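Ferritin (Ulva pertusa, PDB 3VNX) stores iron inside a hollow shell of 24 subunits and, as a ferroxidase, probably oxidises ferrous to ferric iron on its way in. Local coordinates at residues Pro73-Phe78 against Val190-Leu195; Lys77-Ala82 against Leu125-Leu130; Ala177-Gln182 against Gln197-Glu202. All coordinates share one frame; numbering follows the deposited sequence.

Interaction 1: residues Pro73-Phe78 against Val190-Leu195; sequences PGFAKF and VGVYLL
At the end of the ferritin four-helix bundle where the short terminal helical arm folds back over the core, the ring of Phe75 meets the backbone of Val192 and Leu195. Phe75 lies in the first turn of helix 73-99, and a single ring corner, CE2, makes the closest approaches. That corner lies 3.9 Å from Val192 O, which sits at the edge of the ring, near its plane, so a C-H edge rather than a pi face is offered to the oxygen. The same Phe75 CE2 is 4.1 Å from Leu195 C, approached obliquely. The one apolar side-chain contact joins Phe75 CE2 to Val192 CG1 at 4.2 Å. A chi1 of -79° sets CG anti to the carbonyl carbon and beside the backbone nitrogen, swinging the ring from its own helix to the arm.

This is the ferritin fold at the end of the bundle where the arm packs: the segment 190-195 belongs to the part of helix 155-201 that probably corresponds to the short fifth helix of the family. Polar contacts reinforce the junction, for the carboxylate of Asp196 accepts a hydrogen bond from Phe75 N and a weak one from Gly74 N at the start of helix 73-99. Elsewhere the Phe75 ring rests against Phe65 and against Ala124 and Met128 of helix 123-151. The arm also takes part in contacts between subunits: Leu194 packs on Leu194 of a second subunit and on Val190 of a third, as expected for helices gathered round the fourfold axis of a ferritin shell.

Interaction 2: residues Lys77-Ala82 against Leu125-Leu130; sequences KFFKEA and LYAMEL
The helical segments 77-82 and 125-130, of helices 73-99 and 123-151, run in nearly the same direction, with 17° between their N-to-C directions, but their axes come no closer than 13.0 Å. Even the nearest alpha carbons, those of Phe79 and Ala127, are 10.0 Å apart. Such spacing suits helices set diagonally in a four-helix bundle, and the parallel sense reflects the long crossover that ferritins place between the second and third helices of the bundle. The backbones are too far apart to touch, so large side chains must fill the middle.

Met128 does so from one side, Phe78 and Phe79 from the other. The thioether is folded by bends at chi2 (-50°) and chi3 (-68°), which turn the methyl to Phe78 and bring the sulfur close to Phe79 CZ. The methyl, Met128 CE, reaches Phe78 CE2 at 4.0 Å, the two side chains arriving from opposite directions. The sulfur, Met128 SD, lies 3.7 Å from Phe79 CZ. It makes an oblique Met-aromatic contact with each ring, SD being 5.4 Å from the centroid of Phe78 and 4.9 Å from that of Phe79.

The two phenylalanines also brace each other, since Phe78 CD2 stands 3.8 Å above the plane of the Phe79 ring, displaced toward its rim. The other two bundle helices close the sides of this wholly buried layer, with Leu61 against Phe79 and with Tyr179 and Leu183 against Met128. Beside the sulfur, the far corner of the Phe79 ring has a second neighbour across the gap, its CZ lying 4.3 Å from Ala127 CB.

Interaction 3: residues Ala177-Gln182 against Gln197-Glu202; sequences AVYVSQ and QELGEE
Glu198 is the first residue of 197-202 to reach across to 177-182, where it meets Gln182; just before it, Gln197 packs instead on Glu198 of a neighbouring subunit. The Glu198 carboxylate is carried out on an extended chain whose CG is anti to the backbone nitrogen (chi1 -157°). Gln182, likewise extended beyond CG, crosses it at about a right angle, and the amide and carboxylate planes stand 83° apart. Glu198 OE2 and Gln182 OE1 are 4.0 Å from each other, an approach of two oxygens and no hydrogen bond. The carboxylate finds its polar partner in another chain, for OE2 is hydrogen-bonded to Tyr193 OH of a third subunit.

One residue on, Leu199 provides the apolar part of the contact; its alpha carbon and that of Tyr179 are the nearest across the two segments, 9.4 Å apart. One methyl, Leu199 CD1, approaches the tyrosine ring obliquely, 3.8 Å from Tyr179 CE1 and 4.1 Å from Tyr179 CD1. The phenol oxygen has its own tie along the helix, a hydrogen bond with Glu175 OE2.

At Gly200 the backbone oxygen accepts a hydrogen bond from Lys77 NZ. The backbone bonds here are weak, that from Glu201 N to Gln197 O being 3.4 Å, and Glu202, the last residue modelled, is poorly ordered.

Between the two segments the chain of helix 155-201 turns, so that its last turns lie against the part around 177-182, consistent with the fourth and fifth helices of ferritins. Leu199 settles on Phe75 and Phe78 of helix 73-99, while Tyr179 stands nearly perpendicular to the Phe78 ring and Val180 packs on Leu132 of helix 123-151.

In the fold
The three contacts form one continuous patch at one end of the subunit, their centres only 8 to 10 Å apart. Interactions 1 and 2 start from overlapping parts of helix 73-99, which contacts helix 155-201 in the first and helix 123-151 in the second. Interaction 3 joins two parts of helix 155-201, and its segments alternate along the chain with those of interaction 1, whereas interaction 2 closes before interaction 3 opens. Direct contacts bridge the centres: Leu195 CD1 lies 3.6 Å from Gln182 CB, and Met128 O 3.5 Å from Val180 CG2. The bundle core thus merges into the seat of the terminal arm, which in turn meets other subunits of the 24-chain shell.

Interaction 1: residues Pro73-Phe78 against Val190-Leu195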
loop_
_atom_site.group_PDB
_atom_site.type_symbol
_atom_site.label_atom_id
_atom_site.label_comp_id
_atom_site.label_asym_id
_atom_site.label_seq_id
_atom_site.Cartn_x
_atom_site.Cartn_y
_atom_site.Cartn_z
ATOM N N PRO A 73 -2.602 35.923 27.812
ATOM C CA PRO A 73 -1.573 34.914 27.518
ATOM C C PRO A 73 -1.150 34.901 26.043
ATOM O O PRO A 73 -0.027 34.478 25.751
ATOM C CB PRO A 73 -2.230 33.584 27.944
ATOM C CG PRO A 73 -3.724 33.853 27.919
ATOM C CD PRO A 73 -3.902 35.325 28.188
ATOM N N GLY A 74 -2.016 35.375 25.146
ATOM C CA GLY A 74 -1.641 35.595 23.756
ATOM C C GLY A 74 -0.569 36.675 23.628
ATOM O O GLY A 74 0.429 36.494 22.928
ATOM N N PHE A 75 -0.766 37.804 24.301
ATOM C CA PHE A 75 0.241 38.862 24.304
ATOM C C PHE A 75 1.518 38.301 24.938
ATOM O O PHE A 75 2.644 38.564 24.469
ATOM C CB PHE A 75 -0.260 40.100 25.077
ATOM C CG PHE A 75 -1.212 40.982 24.288
ATOM C CD1 PHE A 75 -0.761 42.154 23.690
ATOM C CD2 PHE A 75 -2.547 40.643 24.149
ATOM C CE1 PHE A 75 -1.614 42.954 22.974
ATOM C CE2 PHE A 75 -3.410 41.439 23.431
ATOM C CZ PHE A 75 -2.945 42.592 22.838
ATOM N N ALA A 76 1.340 37.506 25.994
ATOM C CA ALA A 76 2.487 36.915 26.668
ATOM C C ALA A 76 3.292 36.031 25.707
ATOM O O ALA A 76 4.524 36.090 25.668
ATOM C CB ALA A 76 2.061 36.137 27.911
ATOM N N LYS A 77 2.596 35.217 24.925
ATOM C CA LYS A 77 3.265 34.315 23.994
ATOM C C LYS A 77 3.998 35.137 22.945
ATOM O O LYS A 77 5.189 34.903 22.639
ATOM C CB LYS A 77 2.238 33.388 23.347
ATOM C CG LYS A 77 2.749 32.498 22.230
ATOM C CD LYS A 77 1.682 31.441 21.849
ATOM C CE LYS A 77 2.073 30.639 20.599
ATOM N NZ LYS A 77 2.209 31.496 19.374
ATOM N N PHE A 78 3.278 36.117 22.411
ATOM C CA PHE A 78 3.840 37.037 21.434
ATOM C C PHE A 78 5.163 37.638 21.910
ATOM O O PHE A 78 6.139 37.709 21.159
ATOM C CB PHE A 78 2.852 38.162 21.135
ATOM C CG PHE A 78 3.378 39.168 20.167
ATOM C CD1 PHE A 78 3.236 38.969 18.797
ATOM C CD2 PHE A 78 4.032 40.313 20.619
ATOM C CE1 PHE A 78 3.722 39.893 17.890
ATOM C CE2 PHE A 78 4.519 41.244 19.727
ATOM C CZ PHE A 78 4.364 41.038 18.350
ATOM N N VAL A 190 -13.503 43.736 24.904
ATOM C CA VAL A 190 -13.613 42.688 23.892
ATOM C C VAL A 190 -12.535 42.784 22.788
ATOM O O VAL A 190 -11.914 41.778 22.444
ATOM C CB VAL A 190 -15.022 42.635 23.295
ATOM C CG1 VAL A 190 -15.029 41.757 22.042
ATOM C CG2 VAL A 190 -16.030 42.140 24.365
ATOM N N GLY A 191 -12.307 43.985 22.256
ATOM C CA GLY A 191 -11.241 44.212 21.284
ATOM C C GLY A 191 -9.875 43.663 21.695
ATOM O O GLY A 191 -9.196 43.002 20.908
ATOM N N VAL A 192 -9.463 43.939 22.928
ATOM C CA VAL A 192 -8.199 43.425 23.448
ATOM C C VAL A 192 -8.248 41.900 23.594
ATOM O O VAL A 192 -7.292 41.191 23.263
ATOM C CB VAL A 192 -7.826 44.098 24.802
ATOM C CG1 VAL A 192 -6.585 43.449 25.408
ATOM C CG2 VAL A 192 -7.635 45.643 24.629
ATOM N N TYR A 193 -9.373 41.386 24.068
ATOM C CA TYR A 193 -9.495 39.941 24.206
ATOM C C TYR A 193 -9.374 39.239 22.850
ATOM O O TYR A 193 -8.732 38.189 22.743
ATOM C CB TYR A 193 -10.808 39.579 24.903
ATOM C CG TYR A 193 -11.195 38.116 24.841
ATOM C CD1 TYR A 193 -12.006 37.641 23.817
ATOM C CD2 TYR A 193 -10.767 37.214 25.816
ATOM C CE1 TYR A 193 -12.380 36.310 23.754
ATOM C CE2 TYR A 193 -11.134 35.871 25.762
ATOM C CZ TYR A 193 -11.943 35.428 24.723
ATOM O OH TYR A 193 -12.332 34.110 24.638
ATOM N N LEU A 194 -9.991 39.825 21.825
ATOM C CA LEU A 194 -9.959 39.278 20.474
ATOM C C LEU A 194 -8.555 39.306 19.915
ATOM O O LEU A 194 -8.084 38.309 19.362
ATOM C CB LEU A 194 -10.893 40.052 19.546
ATOM C CG LEU A 194 -12.380 39.798 19.797
ATOM C CD1 LEU A 194 -13.224 40.613 18.854
ATOM C CD2 LEU A 194 -12.740 38.301 19.683
ATOM N N LEU A 195 -7.882 40.444 20.066
ATOM C CA LEU A 195 -6.520 40.590 19.575
ATOM C C LEU A 195 -5.550 39.695 20.341
ATOM O O LEU A 195 -4.602 39.168 19.772
ATOM C CB LEU A 195 -6.077 42.052 19.628
ATOM C CG LEU A 195 -5.796 42.610 18.233
ATOM C CD1 LEU A 195 -6.077 44.102 18.169
ATOM C CD2 LEU A 195 -4.371 42.294 17.810
#

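Interaction 2: residues Lys77-Ala82 against Leu125-Leu130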
loop_
_atom_site.group_PDB
_atom_site.type_symbol
_atom_site.label_atom_id
_atom_site.label_comp_id
_atom_site.label_asym_id
_atom_site.label_seq_id
_atom_site.Cartn_x
_atom_site.Cartn_y
_atom_site.Cartn_z
ATOM N N LYS A 77 2.596 35.217 24.925
ATOM C CA LYS A 77 3.265 34.315 23.994
ATOM C C LYS A 77 3.998 35.137 22.945
ATOM O O LYS A 77 5.189 34.903 22.639
ATOM C CB LYS A 77 2.238 33.388 23.347
ATOM C CG LYS A 77 2.749 32.498 22.230
ATOM C CD LYS A 77 1.682 31.441 21.849
ATOM C CE LYS A 77 2.073 30.639 20.599
ATOM N NZ LYS A 77 2.209 31.496 19.374
ATOM N N PHE A 78 3.278 36.117 22.411
ATOM C CA PHE A 78 3.840 37.037 21.434
ATOM C C PHE A 78 5.163 37.638 21.910
ATOM O O PHE A 78 6.139 37.709 21.159
ATOM C CB PHE A 78 2.852 38.162 21.135
ATOM C CG PHE A 78 3.378 39.168 20.167
ATOM C CD1 PHE A 78 3.236 38.969 18.797
ATOM C CD2 PHE A 78 4.032 40.313 20.619
ATOM C CE1 PHE A 78 3.722 39.893 17.890
ATOM C CE2 PHE A 78 4.519 41.244 19.727
ATOM C CZ PHE A 78 4.364 41.038 18.350
ATOM N N PHE A 79 5.207 38.071 23.166
ATOM C CA PHE A 79 6.428 38.692 23.643
ATOM C C PHE A 79 7.542 37.701 23.938
ATOM O O PHE A 79 8.714 38.021 23.747
ATOM C CB PHE A 79 6.161 39.643 24.809
ATOM C CG PHE A 79 5.501 40.907 24.381
ATOM C CD1 PHE A 79 6.123 41.739 23.456
ATOM C CD2 PHE A 79 4.255 41.257 24.868
ATOM C CE1 PHE A 79 5.523 42.909 23.031
ATOM C CE2 PHE A 79 3.640 42.432 24.451
ATOM C CZ PHE A 79 4.276 43.261 23.536
ATOM N N LYS A 80 7.192 36.504 24.394
ATOM C CA LYS A 80 8.227 35.498 24.573
ATOM C C LYS A 80 8.893 35.213 23.225
ATOM O O LYS A 80 10.123 35.141 23.136
ATOM C CB LYS A 80 7.679 34.212 25.202
ATOM C CG LYS A 80 8.714 33.078 25.280
ATOM C CD LYS A 80 10.035 33.541 25.926
ATOM C CE LYS A 80 10.905 32.362 26.379
ATOM N NZ LYS A 80 11.352 31.491 25.254
ATOM N N GLU A 81 8.084 35.069 22.174
ATOM C CA GLU A 81 8.613 34.807 20.841
ATOM C C GLU A 81 9.452 35.988 20.355
ATOM O O GLU A 81 10.577 35.816 19.883
ATOM C CB GLU A 81 7.472 34.494 19.872
ATOM C CG GLU A 81 6.777 33.172 20.186
ATOM C CD GLU A 81 5.454 32.994 19.463
ATOM O OE1 GLU A 81 4.942 33.976 18.874
ATOM O OE2 GLU A 81 4.923 31.863 19.498
ATOM N N ALA A 82 8.909 37.197 20.477
ATOM C CA ALA A 82 9.690 38.372 20.101
ATOM C C ALA A 82 11.024 38.365 20.857
ATOM O O ALA A 82 12.070 38.695 20.281
ATOM C CB ALA A 82 8.916 39.668 20.353
ATOM N N LEU A 125 -2.660 48.216 24.308
ATOM C CA LEU A 125 -2.327 49.221 23.314
ATOM C C LEU A 125 -1.018 49.895 23.658
ATOM O O LEU A 125 -0.175 50.129 22.788
ATOM C CB LEU A 125 -3.438 50.269 23.206
ATOM C CG LEU A 125 -3.094 51.471 22.333
ATOM C CD1 LEU A 125 -2.690 51.055 20.914
ATOM C CD2 LEU A 125 -4.276 52.415 22.295
ATOM N N TYR A 126 -0.852 50.210 24.935
ATOM C CA TYR A 126 0.368 50.865 25.380
ATOM C C TYR A 126 1.597 50.015 25.065
ATOM O O TYR A 126 2.538 50.497 24.434
ATOM C CB TYR A 126 0.306 51.190 26.866
ATOM C CG TYR A 126 1.637 51.651 27.410
ATOM C CD1 TYR A 126 2.287 50.936 28.415
ATOM C CD2 TYR A 126 2.265 52.787 26.901
ATOM C CE1 TYR A 126 3.517 51.353 28.913
ATOM C CE2 TYR A 126 3.492 53.212 27.390
ATOM C CZ TYR A 126 4.111 52.492 28.397
ATOM O OH TYR A 126 5.326 52.903 28.887
ATOM N N ALA A 127 1.582 48.756 25.501
ATOM C CA ALA A 127 2.667 47.831 25.209
ATOM C C ALA A 127 2.964 47.743 23.712
ATOM O O ALA A 127 4.138 47.689 23.303
ATOM C CB ALA A 127 2.360 46.448 25.772
ATOM N N MET A 128 1.918 47.736 22.888
ATOM C CA MET A 128 2.136 47.636 21.443
ATOM C C MET A 128 2.698 48.947 20.879
ATOM O O MET A 128 3.510 48.953 19.940
ATOM C CB MET A 128 0.863 47.182 20.718
ATOM C CG MET A 128 0.355 45.824 21.226
ATOM S SD MET A 128 1.666 44.555 21.271
ATOM C CE MET A 128 1.960 44.343 19.508
ATOM N N GLU A 129 2.291 50.060 21.476
ATOM C CA GLU A 129 2.870 51.343 21.098
ATOM C C GLU A 129 4.333 51.422 21.544
ATOM O O GLU A 129 5.174 51.958 20.837
ATOM C CB GLU A 129 2.049 52.502 21.667
ATOM C CG GLU A 129 0.695 52.707 20.983
ATOM C CD GLU A 129 -0.037 53.946 21.481
ATOM O OE1 GLU A 129 0.388 54.530 22.506
ATOM O OE2 GLU A 129 -1.036 54.341 20.843
ATOM N N LEU A 130 4.630 50.871 22.712
ATOM C CA LEU A 130 6.002 50.817 23.207
ATOM C C LEU A 130 6.842 49.974 22.255
ATOM O O LEU A 130 7.911 50.395 21.810
ATOM C CB LEU A 130 6.030 50.196 24.604
ATOM C CG LEU A 130 7.167 50.539 25.569
ATOM C CD1 LEU A 130 7.526 49.317 26.376
ATOM C CD2 LEU A 130 8.396 51.084 24.866
#

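Interaction 3: residues Ala177-Gln182 against Gln197-Glu202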
loop_
_atom_site.group_PDB
_atom_site.type_symbol
_atom_site.label_atom_id
_atom_site.label_comp_id
_atom_site.label_asym_id
_atom_site.label_seq_id
_atom_site.Cartn_x
_atom_site.Cartn_y
_atom_site.Cartn_z
ATOM N N ALA A 177 3.044 48.457 13.402
ATOM C CA ALA A 177 2.159 49.590 13.137
ATOM C C ALA A 177 0.713 49.100 13.060
ATOM O O ALA A 177 -0.183 49.673 13.696
ATOM C CB ALA A 177 2.570 50.333 11.863
ATOM N N VAL A 178 0.503 48.014 12.311
ATOM C CA VAL A 178 -0.829 47.421 12.152
ATOM C C VAL A 178 -1.496 46.997 13.472
ATOM O O VAL A 178 -2.670 47.310 13.700
ATOM C CB VAL A 178 -0.783 46.237 11.188
ATOM C CG1 VAL A 178 -2.148 45.528 11.132
ATOM C CG2 VAL A 178 -0.356 46.723 9.819
ATOM N N TYR A 179 -0.752 46.299 14.333
ATOM C CA TYR A 179 -1.250 45.954 15.673
ATOM C C TYR A 179 -1.753 47.166 16.434
ATOM O O TYR A 179 -2.801 47.113 17.096
ATOM C CB TYR A 179 -0.149 45.335 16.533
ATOM C CG TYR A 179 0.335 43.999 16.057
ATOM C CD1 TYR A 179 -0.558 43.033 15.584
ATOM C CD2 TYR A 179 1.688 43.689 16.102
ATOM C CE1 TYR A 179 -0.104 41.804 15.148
ATOM C CE2 TYR A 179 2.152 42.461 15.679
ATOM C CZ TYR A 179 1.256 41.524 15.202
ATOM O OH TYR A 179 1.744 40.307 14.788
ATOM N N VAL A 180 -0.959 48.236 16.385
ATOM C CA VAL A 180 -1.317 49.482 17.050
ATOM C C VAL A 180 -2.612 50.024 16.457
ATOM O O VAL A 180 -3.550 50.372 17.183
ATOM C CB VAL A 180 -0.188 50.536 16.940
ATOM C CG1 VAL A 180 -0.691 51.904 17.345
ATOM C CG2 VAL A 180 1.007 50.129 17.801
ATOM N N SER A 181 -2.662 50.072 15.130
ATOM C CA SER A 181 -3.855 50.518 14.435
ATOM C C SER A 181 -5.068 49.679 14.868
ATOM O O SER A 181 -6.160 50.218 15.096
ATOM C CB SER A 181 -3.640 50.434 12.925
ATOM O OG SER A 181 -4.865 50.567 12.236
ATOM N N GLN A 182 -4.879 48.364 14.988
ATOM C CA GLN A 182 -5.982 47.489 15.366
ATOM C C GLN A 182 -6.478 47.745 16.797
ATOM O O GLN A 182 -7.692 47.823 17.050
ATOM C CB GLN A 182 -5.574 46.027 15.201
ATOM C CG GLN A 182 -5.505 45.586 13.758
ATOM C CD GLN A 182 -5.026 44.156 13.611
ATOM O OE1 GLN A 182 -5.517 43.415 12.759
ATOM N NE2 GLN A 182 -4.066 43.756 14.447
ATOM N N GLN A 197 -6.385 36.837 21.415
ATOM C CA GLN A 197 -6.607 35.525 20.803
ATOM C C GLN A 197 -5.822 35.378 19.508
ATOM O O GLN A 197 -5.232 34.339 19.253
ATOM C CB GLN A 197 -8.087 35.278 20.529
ATOM C CG GLN A 197 -8.948 35.377 21.758
ATOM C CD GLN A 197 -9.765 34.131 21.982
ATOM O OE1 GLN A 197 -9.547 33.398 22.952
ATOM N NE2 GLN A 197 -10.716 33.876 21.081
ATOM N N GLU A 198 -5.833 36.427 18.696
ATOM C CA GLU A 198 -5.113 36.443 17.431
ATOM C C GLU A 198 -3.596 36.304 17.678
ATOM O O GLU A 198 -2.923 35.458 17.082
ATOM C CB GLU A 198 -5.431 37.748 16.677
ATOM C CG GLU A 198 -5.228 37.692 15.156
ATOM C CD GLU A 198 -5.063 39.079 14.507
ATOM O OE1 GLU A 198 -4.024 39.298 13.844
ATOM O OE2 GLU A 198 -5.961 39.946 14.652
ATOM N N LEU A 199 -3.071 37.140 18.570
ATOM C CA LEU A 199 -1.658 37.141 18.920
ATOM C C LEU A 199 -1.175 35.775 19.416
ATOM O O LEU A 199 0.012 35.448 19.345
ATOM C CB LEU A 199 -1.409 38.191 20.001
ATOM C CG LEU A 199 -0.718 39.479 19.541
ATOM C CD1 LEU A 199 -1.272 39.956 18.210
ATOM C CD2 LEU A 199 -0.858 40.565 20.596
ATOM N N GLY A 200 -2.112 34.984 19.920
ATOM C CA GLY A 200 -1.797 33.706 20.519
ATOM C C GLY A 200 -1.618 32.604 19.499
ATOM O O GLY A 200 -0.725 31.769 19.645
ATOM N N GLU A 201 -2.456 32.601 18.463
ATOM C CA GLU A 201 -2.384 31.540 17.462
ATOM C C GLU A 201 -1.205 31.720 16.508
ATOM O O GLU A 201 -0.792 30.767 15.835
ATOM C CB GLU A 201 -3.707 31.386 16.706
ATOM C CG GLU A 201 -4.154 29.933 16.600
ATOM C CD GLU A 201 -3.973 29.172 17.911
ATOM O OE1 GLU A 201 -4.991 28.883 18.580
ATOM O OE2 GLU A 201 -2.812 28.866 18.272
ATOM N N GLU A 202 -0.652 32.931 16.481
ATOM C CA GLU A 202 0.543 33.235 15.698
ATOM C C GLU A 202 1.779 32.486 16.218
ATOM O O GLU A 202 2.368 31.653 15.519
ATOM C CB GLU A 202 0.799 34.745 15.713
ATOM C CG GLU A 202 0.532 35.440 14.386
ATOM C CD GLU A 202 1.631 35.188 13.358
ATOM O OE1 GLU A 202 2.623 34.501 13.697
ATOM O OE2 GLU A 202 1.504 35.684 12.213
#